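Thiamine phosphate pyrophosphorylase (Pyrococcus furiosus, PDB 1XI3) catalyses the condensation of a thiazole phosphate with a hydroxymethylpyrimidine diphosphate to give thiamine phosphate and diphosphate, a magnesium-dependent step of thiamine biosynthesis. Local coordinates at the interface of chains A and B. Residues are numbered along the deposited sequence; one frame, centred on the assembly and turned at random. Chains: chain A/B, Thiamine phosphate pyrophosphorylase.

The interface of chains A and B. Residues chain A 77-78, 93, 95-98; chain B 51-53, 56, 80, 84.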
loop_
_atom_site.group_PDB
_atom_site.type_symbol
_atom_site.label_atom_id
_atom_site.label_comp_id
_atom_site.label_asym_id
_atom_site.label_seq_id
_atom_site.Cartn_x
_atom_site.Cartn_y
_atom_site.Cartn_z
ATOM N N ASP A 77 2.939 8.081 1.596
ATOM C CA ASP A 77 3.137 6.980 0.614
ATOM C C ASP A 77 1.827 6.352 0.173
ATOM O O ASP A 77 1.452 6.425 -1.008
ATOM C CB ASP A 77 4.092 5.950 1.276
ATOM C CG ASP A 77 4.492 4.760 0.407
ATOM O OD1 ASP A 77 5.412 4.015 0.888
ATOM O OD2 ASP A 77 3.938 4.503 -0.665
ATOM N N ARG A 78 1.125 5.750 1.120
ATOM C CA ARG A 78 0.103 4.740 0.823
ATOM C C ARG A 78 -1.230 5.319 0.359
ATOM O O ARG A 78 -2.079 5.709 1.178
ATOM C CB ARG A 78 -0.083 3.781 2.060
ATOM C CG ARG A 78 1.160 2.983 2.396
ATOM C CD ARG A 78 1.354 1.873 1.346
ATOM N NE ARG A 78 0.269 0.922 1.431
ATOM C CZ ARG A 78 0.259 -0.123 2.262
ATOM N NH1 ARG A 78 1.280 -0.380 3.031
ATOM N NH2 ARG A 78 -0.789 -0.894 2.315
ATOM N N GLY A 93 7.040 10.652 -2.208
ATOM C CA GLY A 93 8.469 10.853 -2.419
ATOM C C GLY A 93 8.990 10.011 -3.570
ATOM O O GLY A 93 8.258 9.287 -4.241
ATOM N N GLU A 95 10.555 7.236 -3.850
ATOM C CA GLU A 95 10.331 5.763 -3.791
ATOM C C GLU A 95 8.854 5.385 -3.793
ATOM O O GLU A 95 8.509 4.218 -3.605
ATOM C CB GLU A 95 11.000 5.189 -2.551
ATOM C CG GLU A 95 12.536 5.412 -2.541
ATOM N N ASP A 96 7.981 6.367 -4.028
ATOM C CA ASP A 96 6.545 6.110 -3.917
ATOM C C ASP A 96 5.888 6.085 -5.300
ATOM O O ASP A 96 6.551 6.235 -6.349
ATOM C CB ASP A 96 5.887 7.169 -3.021
ATOM C CG ASP A 96 6.425 7.177 -1.604
ATOM O OD1 ASP A 96 6.322 8.265 -0.971
ATOM O OD2 ASP A 96 6.966 6.148 -1.112
ATOM N N MET A 97 4.575 5.908 -5.327
ATOM C CA MET A 97 3.860 5.990 -6.587
ATOM C C MET A 97 4.121 7.293 -7.296
ATOM O O MET A 97 4.125 8.333 -6.680
ATOM C CB MET A 97 2.351 5.889 -6.324
ATOM C CG MET A 97 1.578 5.635 -7.571
ATOM S SD MET A 97 -0.098 5.158 -7.212
ATOM C CE MET A 97 0.137 3.460 -6.605
ATOM N N PRO A 98 4.377 7.246 -8.613
ATOM C CA PRO A 98 4.542 8.515 -9.356
ATOM C C PRO A 98 3.307 9.400 -9.231
ATOM O O PRO A 98 2.186 8.897 -9.181
ATOM C CB PRO A 98 4.712 8.050 -10.798
ATOM C CG PRO A 98 5.285 6.679 -10.665
ATOM C CD PRO A 98 4.614 6.070 -9.462
ATOM N N PRO B 51 9.865 -0.840 -1.955
ATOM C CA PRO B 51 9.208 0.461 -2.108
ATOM C C PRO B 51 8.032 0.396 -3.061
ATOM O O PRO B 51 8.015 -0.392 -4.011
ATOM C CB PRO B 51 10.287 1.376 -2.666
ATOM C CG PRO B 51 11.530 0.619 -2.703
ATOM C CD PRO B 51 11.269 -0.816 -2.369
ATOM N N THR B 52 7.043 1.234 -2.821
ATOM C CA THR B 52 5.901 1.288 -3.728
ATOM C C THR B 52 6.297 1.493 -5.207
ATOM O O THR B 52 5.703 0.883 -6.102
ATOM C CB THR B 52 4.889 2.352 -3.242
ATOM O OG1 THR B 52 4.519 2.039 -1.892
ATOM C CG2 THR B 52 3.673 2.362 -4.091
ATOM N N ARG B 53 7.300 2.346 -5.485
ATOM C CA ARG B 53 7.686 2.615 -6.865
ATOM C C ARG B 53 8.118 1.307 -7.547
ATOM O O ARG B 53 7.799 1.048 -8.725
ATOM C CB ARG B 53 8.829 3.631 -6.945
ATOM C CG ARG B 53 9.309 3.889 -8.421
ATOM C CD ARG B 53 8.252 4.582 -9.211
ATOM N NE ARG B 53 8.015 5.857 -8.537
ATOM C CZ ARG B 53 8.738 6.954 -8.722
ATOM N NH1 ARG B 53 9.702 6.996 -9.658
ATOM N NH2 ARG B 53 8.464 8.026 -8.026
ATOM N N TYR B 56 5.221 -0.961 -8.298
ATOM C CA TYR B 56 4.535 -0.400 -9.471
ATOM C C TYR B 56 5.245 -0.791 -10.778
ATOM O O TYR B 56 4.612 -1.272 -11.719
ATOM C CB TYR B 56 4.454 1.107 -9.322
ATOM C CG TYR B 56 4.020 1.827 -10.562
ATOM C CD1 TYR B 56 4.925 2.540 -11.327
ATOM C CD2 TYR B 56 2.715 1.731 -11.012
ATOM C CE1 TYR B 56 4.541 3.160 -12.481
ATOM C CE2 TYR B 56 2.326 2.355 -12.174
ATOM C CZ TYR B 56 3.255 3.070 -12.896
ATOM O OH TYR B 56 2.830 3.698 -14.078
ATOM N N ASP B 80 -3.624 -0.260 -3.951
ATOM C CA ASP B 80 -3.009 0.853 -4.682
ATOM C C ASP B 80 -2.241 0.331 -5.883
ATOM O O ASP B 80 -2.356 0.840 -7.003
ATOM C CB ASP B 80 -2.107 1.704 -3.804
ATOM C CG ASP B 80 -1.032 0.922 -3.065
ATOM O OD1 ASP B 80 -1.264 -0.226 -2.659
ATOM O OD2 ASP B 80 0.067 1.508 -2.828
ATOM N N ALA B 84 -3.008 0.887 -9.794
ATOM C CA ALA B 84 -2.008 1.636 -10.562
ATOM C C ALA B 84 -1.577 0.855 -11.814
ATOM O O ALA B 84 -1.286 1.452 -12.870
ATOM C CB ALA B 84 -0.826 1.934 -9.699
HETATM O O HOH W 1 7.459 3.325 -0.879
HETATM O O HOH W 2 0.342 4.197 -2.866
#
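The loop A:Glu95 to A:Pro98 runs extended from A:Asp96 on and lies across the N-terminal turn of helix 52-68 of chain B, where the backbone N of B:Arg53 gives a hydrogen bond to A:Glu95 O (2.9 Å), from above the carbonyl plane. B:Arg53 starts with CG anti to its backbone N, then bends at chi2 and chi3 (67° and 61°), so the guanidinium curls back and puts NE 2.7 Å from A:Asp96 O, in its own plane and nearly along the C=O axis; NH2 adds a weak bond. Its CD and NE cross A:Pro98 obliquely, and the ring of B:Tyr56 touches the same proline through CD1. An alanine in place of B:Arg53 would probably leave A:Asp96 O without this grip and loosen the packing on A:Pro98. B:Thr52 meets A:Asp77 tip to tip: OG1 donates to the syn lone pair of OD2 (2.8 Å). Water 1 joins B:Thr52 N (2.9 Å) to A:Asp77 OD1, A:Asp96 OD2 and A:Glu95 O; the water is shared by both carboxylates, predicted magnesium ligands, and the helix N-terminus may help to offset their negative charge. A:Met97, bent at chi3, lays CE against B:Ala84 CB (3.6 Å). If the deposited dimer is the biological one, it may help shape the metal site. The patch joins loops following strands 72-76 and 89-92 of one TIM barrel to helices 52-68 and 79-84 of the other, and recurs across the two-fold.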